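Long-range contacts in pyruvate kinase (Cryptosporidium parvum, PDB 6P0Y), which probably catalyses the last step of glycolysis, transferring the phosphate of phosphoenolpyruvate to ADP to give pyruvate and ATP: residues Ile106-Lys111 / Tyr228-Ile233; Asp40-Lys45 / Ala385-Asp390. All coordinates share one frame; numbering follows the deposited sequence.

Contact 1: Ile106-Lys111 / Tyr228-Ile233. With K (potassium ion), chain E.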
ATOM      1  N   ILE A 106       1.836 -38.916 -15.206  1.00 32.43           N
ATOM      2  CA  ILE A 106       1.715 -39.390 -16.617  1.00 32.05           C
ATOM      3  C   ILE A 106       0.536 -38.668 -17.269  1.00 30.88           C
ATOM      4  O   ILE A 106      -0.593 -38.759 -16.742  1.00 30.95           O
ATOM      5  CB  ILE A 106       1.580 -40.923 -16.687  1.00 32.94           C
ATOM      6  CG1 ILE A 106       2.587 -41.608 -15.756  1.00 33.58           C
ATOM      7  CG2 ILE A 106       1.710 -41.392 -18.129  1.00 33.30           C
ATOM      8  CD1 ILE A 106       2.686 -43.104 -15.924  1.00 33.84           C
ATOM      9  N   MET A 107       0.816 -37.984 -18.378  1.00 29.85           N
ATOM     10  CA  MET A 107      -0.112 -37.077 -19.097  1.00 29.25           C
ATOM     11  C   MET A 107      -0.375 -37.654 -20.491  1.00 29.39           C
ATOM     12  O   MET A 107       0.614 -37.937 -21.200  1.00 28.82           O
ATOM     13  CB  MET A 107       0.512 -35.679 -19.204  1.00 28.74           C
ATOM     14  CG  MET A 107      -0.149 -34.764 -20.216  1.00 28.62           C
ATOM     15  SD  MET A 107       0.652 -33.143 -20.263  1.00 27.79           S
ATOM     16  CE  MET A 107      -0.111 -32.358 -18.845  1.00 27.67           C
ATOM     17  N   LEU A 108      -1.651 -37.843 -20.851  1.00 29.92           N
ATOM     18  CA  LEU A 108      -2.086 -38.175 -22.235  1.00 30.17           C
ATOM     19  C   LEU A 108      -2.469 -36.874 -22.944  1.00 29.92           C
ATOM     20  O   LEU A 108      -3.459 -36.243 -22.529  1.00 29.97           O
ATOM     21  CB  LEU A 108      -3.263 -39.157 -22.212  1.00 30.67           C
ATOM     22  CG  LEU A 108      -3.660 -39.719 -23.581  1.00 31.35           C
ATOM     23  CD1 LEU A 108      -4.271 -41.109 -23.462  1.00 31.67           C
ATOM     24  CD2 LEU A 108      -4.619 -38.790 -24.317  1.00 31.33           C
ATOM     25  N   ASP A 109      -1.711 -36.504 -23.977  1.00 30.42           N
ATOM     26  CA  ASP A 109      -1.967 -35.312 -24.825  1.00 30.86           C
ATOM     27  C   ASP A 109      -2.746 -35.775 -26.062  1.00 31.01           C
ATOM     28  O   ASP A 109      -2.159 -36.490 -26.893  1.00 30.12           O
ATOM     29  CB  ASP A 109      -0.648 -34.603 -25.143  1.00 31.04           C
ATOM     30  CG  ASP A 109      -0.808 -33.209 -25.724  1.00 31.23           C
ATOM     31  OD1 ASP A 109      -1.621 -33.048 -26.654  1.00 31.48           O
ATOM     32  OD2 ASP A 109      -0.102 -32.297 -25.258  1.00 31.13           O
ATOM     33  N   THR A 110      -4.021 -35.381 -26.163  1.00 32.46           N
ATOM     34  CA  THR A 110      -4.998 -35.859 -27.183  1.00 34.20           C
ATOM     35  C   THR A 110      -4.591 -35.369 -28.577  1.00 36.06           C
ATOM     36  O   THR A 110      -4.022 -34.264 -28.671  1.00 35.49           O
ATOM     37  CB  THR A 110      -6.425 -35.393 -26.866  1.00 33.56           C
ATOM     38  OG1 THR A 110      -6.442 -33.964 -26.901  1.00 33.02           O
ATOM     39  CG2 THR A 110      -6.925 -35.889 -25.526  1.00 33.35           C
ATOM     40  N   LYS A 111      -4.861 -36.171 -29.612  1.00 38.59           N
ATOM     41  CA  LYS A 111      -4.657 -35.791 -31.036  1.00 41.36           C
ATOM     42  C   LYS A 111      -5.579 -34.613 -31.354  1.00 41.98           C
ATOM     43  O   LYS A 111      -5.075 -33.562 -31.792  1.00 43.01           O
ATOM     44  CB  LYS A 111      -4.931 -36.975 -31.968  1.00 43.80           C
ATOM     45  CG  LYS A 111      -4.600 -36.734 -33.433  1.00 45.26           C
ATOM     46  CD  LYS A 111      -4.536 -38.023 -34.243  1.00 47.36           C
ATOM     47  CE  LYS A 111      -4.156 -37.807 -35.694  1.00 48.90           C
ATOM     48  NZ  LYS A 111      -5.217 -38.271 -36.623  1.00 49.87           N
ATOM     49  N   TYR A 228      -5.673 -47.378 -17.899  1.00 38.59           N
ATOM     50  CA  TYR A 228      -4.351 -47.587 -17.252  1.00 38.11           C
ATOM     51  C   TYR A 228      -4.105 -46.534 -16.163  1.00 36.81           C
ATOM     52  O   TYR A 228      -2.948 -46.417 -15.718  1.00 36.80           O
ATOM     53  CB  TYR A 228      -3.232 -47.602 -18.295  1.00 39.17           C
ATOM     54  CG  TYR A 228      -3.407 -48.633 -19.380  1.00 40.50           C
ATOM     55  CD1 TYR A 228      -3.574 -49.974 -19.069  1.00 40.55           C
ATOM     56  CD2 TYR A 228      -3.408 -48.271 -20.718  1.00 41.00           C
ATOM     57  CE1 TYR A 228      -3.746 -50.928 -20.060  1.00 41.01           C
ATOM     58  CE2 TYR A 228      -3.573 -49.215 -21.721  1.00 41.26           C
ATOM     59  CZ  TYR A 228      -3.743 -50.548 -21.391  1.00 41.01           C
ATOM     60  OH  TYR A 228      -3.896 -51.482 -22.374  1.00 40.73           O
ATOM     61  N   ASN A 229      -5.150 -45.813 -15.737  1.00 34.92           N
ATOM     62  CA  ASN A 229      -5.148 -44.971 -14.510  1.00 34.25           C
ATOM     63  C   ASN A 229      -4.060 -43.891 -14.619  1.00 33.25           C
ATOM     64  O   ASN A 229      -3.217 -43.800 -13.706  1.00 32.71           O
ATOM     65  CB  ASN A 229      -4.977 -45.839 -13.258  1.00 34.29           C
ATOM     66  CG  ASN A 229      -5.113 -45.071 -11.961  1.00 35.47           C
ATOM     67  OD1 ASN A 229      -5.798 -44.049 -11.902  1.00 37.84           O
ATOM     68  ND2 ASN A 229      -4.460 -45.551 -10.914  1.00 34.69           N
ATOM     69  N   LEU A 230      -4.081 -43.102 -15.699  1.00 32.27           N
ATOM     70  CA  LEU A 230      -3.154 -41.957 -15.907  1.00 32.24           C
ATOM     71  C   LEU A 230      -3.610 -40.784 -15.027  1.00 32.89           C
ATOM     72  O   LEU A 230      -4.678 -40.897 -14.391  1.00 34.28           O
ATOM     73  CB  LEU A 230      -3.120 -41.582 -17.392  1.00 32.06           C
ATOM     74  CG  LEU A 230      -2.090 -42.330 -18.238  1.00 31.93           C
ATOM     75  CD1 LEU A 230      -2.392 -43.819 -18.292  1.00 31.76           C
ATOM     76  CD2 LEU A 230      -2.027 -41.751 -19.642  1.00 32.10           C
ATOM     77  N   ASP A 231      -2.826 -39.701 -14.992  1.00 32.79           N
ATOM     78  CA  ASP A 231      -2.963 -38.595 -14.003  1.00 32.29           C
ATOM     79  C   ASP A 231      -3.473 -37.311 -14.674  1.00 31.84           C
ATOM     80  O   ASP A 231      -4.205 -36.555 -14.002  1.00 29.60           O
ATOM     81  CB  ASP A 231      -1.627 -38.372 -13.295  1.00 32.39           C
ATOM     82  CG  ASP A 231      -0.978 -39.679 -12.880  1.00 32.86           C
ATOM     83  OD1 ASP A 231      -1.584 -40.399 -12.059  1.00 31.96           O
ATOM     84  OD2 ASP A 231       0.113 -39.981 -13.407  1.00 33.61           O
ATOM     85  N   PHE A 232      -3.110 -37.066 -15.940  1.00 31.84           N
ATOM     86  CA  PHE A 232      -3.458 -35.829 -16.688  1.00 31.62           C
ATOM     87  C   PHE A 232      -3.937 -36.170 -18.105  1.00 31.05           C
ATOM     88  O   PHE A 232      -3.289 -36.980 -18.789  1.00 31.22           O
ATOM     89  CB  PHE A 232      -2.256 -34.881 -16.737  1.00 31.77           C
ATOM     90  CG  PHE A 232      -1.639 -34.595 -15.392  1.00 31.91           C
ATOM     91  CD1 PHE A 232      -2.250 -33.724 -14.506  1.00 32.09           C
ATOM     92  CD2 PHE A 232      -0.462 -35.213 -15.002  1.00 31.99           C
ATOM     93  CE1 PHE A 232      -1.695 -33.471 -13.263  1.00 31.98           C
ATOM     94  CE2 PHE A 232       0.097 -34.956 -13.762  1.00 31.73           C
ATOM     95  CZ  PHE A 232      -0.520 -34.084 -12.895  1.00 32.39           C
ATOM     96  N   ILE A 233      -5.057 -35.571 -18.518  1.00 30.39           N
ATOM     97  CA  ILE A 233      -5.482 -35.465 -19.943  1.00 30.41           C
ATOM     98  C   ILE A 233      -5.187 -34.033 -20.394  1.00 30.49           C
ATOM     99  O   ILE A 233      -5.842 -33.113 -19.874  1.00 30.14           O
ATOM    100  CB  ILE A 233      -6.970 -35.828 -20.124  1.00 30.22           C
ATOM    101  CG1 ILE A 233      -7.256 -37.271 -19.702  1.00 29.75           C
ATOM    102  CG2 ILE A 233      -7.425 -35.566 -21.557  1.00 30.50           C
ATOM    103  CD1 ILE A 233      -8.705 -37.544 -19.390  1.00 29.77           C
TER
HETATM  104  K     K E 603      -1.409 -33.645 -29.485  1.00 44.87           K
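M107 pairs with F232, and L108 with I233, as parallel bridges between two neighbouring strands of the TIM barrel of pyruvate kinase, 105-109 and 232-235. Backbone bonds set the register. L108 N donates to F232 O (2.8 Å). Two residues earlier, I106 O takes two donors, D231 N at 3.0 Å and F232 N at 3.1 Å. The first lies nearly along the C=O axis (161°), while the second is tilted from the carbonyl plane. A side chain closes the end of the ladder: D231 OD2 accepts from I106 N through its anti lone pair (2.7 Å). In D231, CG lies opposite the main-chain carbonyl carbon (chi1 -44°), which brings OD2 round to the I106 N-H. Its other oxygen, OD1, forms a salt bridge with R461.

Apolar contacts lie on both faces of the strand pair. M107 CB meets F232 CB at 3.8 Å, and the two side chains cross at about a right angle; V72 of the next strand touches both. On the L108 and I233 face, the CD2 branch of L230 touches L108 CB, and L230 CG lies 3.9 Å from I106 CG2. Helices 82-97 and 215-226 cover this layer.

Beyond L108, the strand runs into a metal site. D109 OD2 is held by salt bridges to R74, which binds ADP, and to K270. The potassium ion is bound by D109 OD1 at 2.9 Å and T110 O at 2.8 Å, with N76 OD1 and S78 OG completing the four protein ligands.

Contact 2: Asp40-Lys45 / Ala385-Asp390; sequences DVTQRK and AETCID
E386 lays its carboxylate against the backbone of R44 and K45. OE1 accepts a hydrogen bond from K45 N at 2.8 Å. The N-H meets the oxygen on its syn side, 25° out of the carboxylate plane. OE2 receives a weak second bond from the same N-H at 3.5 Å, and its stronger partner is T46 OG1. One carboxylate therefore grips two successive residues of the incoming chain. With chi1 at -77° and chi2 at 161°, the E386 side chain is extended beyond CG, and its carboxylate reaches the K45 N-H.

K45 does not use its ammonium group to pair with this acid. Its chain bends at chi3 and chi4, and NZ folds back to Q43 O at 2.8 Å. NZ remains 4.1 Å from E386 OE1, beyond a salt bridge. The positive charge may still help to stabilise the carboxylate.

Of the R44 side chain, CG comes nearest, 3.9 Å from E386 OE2. Beyond CG the chain leads away, and NE bonds to S379 OG while NH1 bonds to T46 O. The last touch is apolar. T42 and T387 meet methyl to methyl, CG2 to CG2, at 3.8 Å, while T387 OG1 turns back to Q384 O.

The contact lies at the surface and joins the chain leading into the first barrel strand to a helix that comes after the eighth. Segment 40-45 leads into strand 47-51, and segment 385-390 continues from helix 371-387, the second helix after strand 358-361. Helix 342-353 packs behind A385 and E386, and Y391 of helix 391-399 touches K45.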
ATOM      1  N   ASP A  40      25.654 -21.953  -5.121  1.00 97.30           N
ATOM      2  CA  ASP A  40      24.187 -21.799  -5.322  1.00100.18           C
ATOM      3  C   ASP A  40      23.458 -22.674  -4.293  1.00100.35           C
ATOM      4  O   ASP A  40      23.547 -23.917  -4.411  1.00100.86           O
ATOM      5  CB  ASP A  40      23.771 -22.159  -6.754  1.00101.37           C
ATOM      6  CG  ASP A  40      24.331 -21.239  -7.827  1.00100.45           C
ATOM      7  OD1 ASP A  40      24.445 -20.027  -7.558  1.00100.73           O
ATOM      8  OD2 ASP A  40      24.643 -21.739  -8.928  1.00 97.48           O
ATOM      9  N   VAL A  41      22.798 -22.051  -3.307  1.00 97.00           N
ATOM     10  CA  VAL A  41      21.838 -22.728  -2.380  1.00 92.60           C
ATOM     11  C   VAL A  41      20.424 -22.415  -2.880  1.00 87.65           C
ATOM     12  O   VAL A  41      19.847 -21.394  -2.460  1.00 88.35           O
ATOM     13  CB  VAL A  41      22.017 -22.310  -0.909  1.00 94.58           C
ATOM     14  CG1 VAL A  41      21.189 -23.203   0.002  1.00 95.07           C
ATOM     15  CG2 VAL A  41      23.475 -22.298  -0.471  1.00 94.97           C
ATOM     16  N   THR A  42      19.929 -23.232  -3.813  1.00 80.51           N
ATOM     17  CA  THR A  42      18.649 -23.042  -4.546  1.00 75.24           C
ATOM     18  C   THR A  42      18.053 -24.412  -4.885  1.00 69.59           C
ATOM     19  O   THR A  42      18.802 -25.262  -5.409  1.00 72.43           O
ATOM     20  CB  THR A  42      18.851 -22.223  -5.831  1.00 76.14           C
ATOM     21  OG1 THR A  42      19.762 -22.921  -6.681  1.00 75.97           O
ATOM     22  CG2 THR A  42      19.372 -20.825  -5.576  1.00 77.00           C
ATOM     23  N   GLN A  43      16.759 -24.608  -4.611  1.00 61.85           N
ATOM     24  CA  GLN A  43      15.980 -25.797  -5.045  1.00 57.76           C
ATOM     25  C   GLN A  43      14.846 -25.341  -5.969  1.00 52.13           C
ATOM     26  O   GLN A  43      14.039 -24.492  -5.545  1.00 52.69           O
ATOM     27  CB  GLN A  43      15.437 -26.543  -3.831  1.00 59.70           C
ATOM     28  CG  GLN A  43      14.803 -27.883  -4.184  1.00 62.30           C
ATOM     29  CD  GLN A  43      15.789 -28.895  -4.720  1.00 63.22           C
ATOM     30  OE1 GLN A  43      16.977 -28.876  -4.401  1.00 62.11           O
ATOM     31  NE2 GLN A  43      15.291 -29.791  -5.557  1.00 62.13           N
ATOM     32  N   ARG A  44      14.792 -25.901  -7.182  1.00 45.84           N
ATOM     33  CA  ARG A  44      13.783 -25.578  -8.224  1.00 41.56           C
ATOM     34  C   ARG A  44      12.394 -26.005  -7.747  1.00 38.82           C
ATOM     35  O   ARG A  44      12.257 -27.144  -7.269  1.00 38.92           O
ATOM     36  CB  ARG A  44      14.110 -26.285  -9.542  1.00 40.50           C
ATOM     37  CG  ARG A  44      12.965 -26.269 -10.546  1.00 39.30           C
ATOM     38  CD  ARG A  44      13.309 -27.045 -11.795  1.00 38.27           C
ATOM     39  NE  ARG A  44      13.808 -28.374 -11.474  1.00 36.88           N
ATOM     40  CZ  ARG A  44      13.055 -29.403 -11.097  1.00 36.36           C
ATOM     41  NH1 ARG A  44      11.743 -29.274 -10.987  1.00 36.40           N
ATOM     42  NH2 ARG A  44      13.621 -30.567 -10.829  1.00 36.57           N
ATOM     43  N   LYS A  45      11.407 -25.124  -7.916  1.00 37.45           N
ATOM     44  CA  LYS A  45       9.991 -25.351  -7.534  1.00 36.86           C
ATOM     45  C   LYS A  45       9.132 -25.517  -8.795  1.00 34.23           C
ATOM     46  O   LYS A  45       8.176 -26.308  -8.744  1.00 32.69           O
ATOM     47  CB  LYS A  45       9.520 -24.207  -6.632  1.00 38.85           C
ATOM     48  CG  LYS A  45      10.064 -24.281  -5.210  1.00 40.70           C
ATOM     49  CD  LYS A  45       9.938 -22.998  -4.413  1.00 43.06           C
ATOM     50  CE  LYS A  45      11.051 -22.001  -4.666  1.00 44.74           C
ATOM     51  NZ  LYS A  45      12.388 -22.557  -4.351  1.00 46.09           N
ATOM     52  N   ALA A 385      15.866 -18.191 -11.999  1.00 35.34           N
ATOM     53  CA  ALA A 385      14.760 -17.239 -12.263  1.00 36.46           C
ATOM     54  C   ALA A 385      13.850 -17.122 -11.033  1.00 36.72           C
ATOM     55  O   ALA A 385      13.278 -16.035 -10.820  1.00 36.45           O
ATOM     56  CB  ALA A 385      13.987 -17.664 -13.488  1.00 36.72           C
ATOM     57  N   GLU A 386      13.729 -18.199 -10.250  1.00 38.18           N
ATOM     58  CA  GLU A 386      12.853 -18.269  -9.047  1.00 38.32           C
ATOM     59  C   GLU A 386      13.407 -17.366  -7.931  1.00 39.27           C
ATOM     60  O   GLU A 386      12.596 -16.880  -7.119  1.00 37.79           O
ATOM     61  CB  GLU A 386      12.687 -19.725  -8.606  1.00 36.73           C
ATOM     62  CG  GLU A 386      11.710 -20.498  -9.476  1.00 36.85           C
ATOM     63  CD  GLU A 386      11.821 -22.013  -9.417  1.00 36.28           C
ATOM     64  OE1 GLU A 386      12.347 -22.527  -8.420  1.00 36.73           O
ATOM     65  OE2 GLU A 386      11.373 -22.679 -10.371  1.00 35.19           O
ATOM     66  N   THR A 387      14.724 -17.129  -7.894  1.00 40.37           N
ATOM     67  CA  THR A 387      15.387 -16.276  -6.867  1.00 42.88           C
ATOM     68  C   THR A 387      15.000 -14.806  -7.082  1.00 44.17           C
ATOM     69  O   THR A 387      15.055 -14.039  -6.105  1.00 44.73           O
ATOM     70  CB  THR A 387      16.915 -16.426  -6.873  1.00 43.54           C
ATOM     71  OG1 THR A 387      17.418 -15.866  -8.087  1.00 44.30           O
ATOM     72  CG2 THR A 387      17.377 -17.861  -6.732  1.00 43.47           C
ATOM     73  N   CYS A 388      14.626 -14.435  -8.310  1.00 46.51           N
ATOM     74  CA  CYS A 388      14.292 -13.043  -8.722  1.00 46.90           C
ATOM     75  C   CYS A 388      12.822 -12.712  -8.429  1.00 48.99           C
ATOM     76  O   CYS A 388      12.423 -11.557  -8.671  1.00 50.52           O
ATOM     77  CB  CYS A 388      14.583 -12.832 -10.202  1.00 45.63           C
ATOM     78  SG  CYS A 388      16.336 -13.030 -10.609  1.00 44.86           S
ATOM     79  N   ILE A 389      12.043 -13.675  -7.928  1.00 51.88           N
ATOM     80  CA  ILE A 389      10.613 -13.464  -7.546  1.00 53.70           C
ATOM     81  C   ILE A 389      10.581 -12.683  -6.227  1.00 56.70           C
ATOM     82  O   ILE A 389      11.184 -13.159  -5.246  1.00 55.45           O
ATOM     83  CB  ILE A 389       9.854 -14.804  -7.447  1.00 53.41           C
ATOM     84  CG1 ILE A 389       9.856 -15.552  -8.784  1.00 54.66           C
ATOM     85  CG2 ILE A 389       8.440 -14.588  -6.924  1.00 52.35           C
ATOM     86  CD1 ILE A 389       9.439 -16.997  -8.681  1.00 55.54           C
ATOM     87  N   ASP A 390       9.923 -11.520  -6.222  1.00 62.76           N
ATOM     88  CA  ASP A 390       9.603 -10.745  -4.993  1.00 67.41           C
ATOM     89  C   ASP A 390       8.362 -11.388  -4.361  1.00 66.67           C
ATOM     90  O   ASP A 390       7.243 -11.144  -4.861  1.00 65.66           O
ATOM     91  CB  ASP A 390       9.418  -9.256  -5.299  1.00 72.19           C
ATOM     92  CG  ASP A 390       9.610  -8.357  -4.088  1.00 76.77           C
ATOM     93  OD1 ASP A 390       9.072  -8.693  -3.009  1.00 79.12           O
ATOM     94  OD2 ASP A 390      10.305  -7.331  -4.229  1.00 81.06           O
TER

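Contact 1 is buried in the barrel wall, and contact 2 lies at the surface. Their centres are 30 Å apart and their nearest atoms about 12 Å, so they do not touch. They share no helix or strand, but both serve the same barrel. Contact 1 joins the third and fourth strands side by side; contact 2 ties the chain entering the first strand to helix 371-387, beyond the eighth strand. Along the sequence, contact 1 is nested inside the loop that contact 2 closes. Regular backbone pairing and apolar layers dominate contact 1, near the potassium site. Contact 2 rests mainly on one carboxylate, away from the potassium and nucleotide sites.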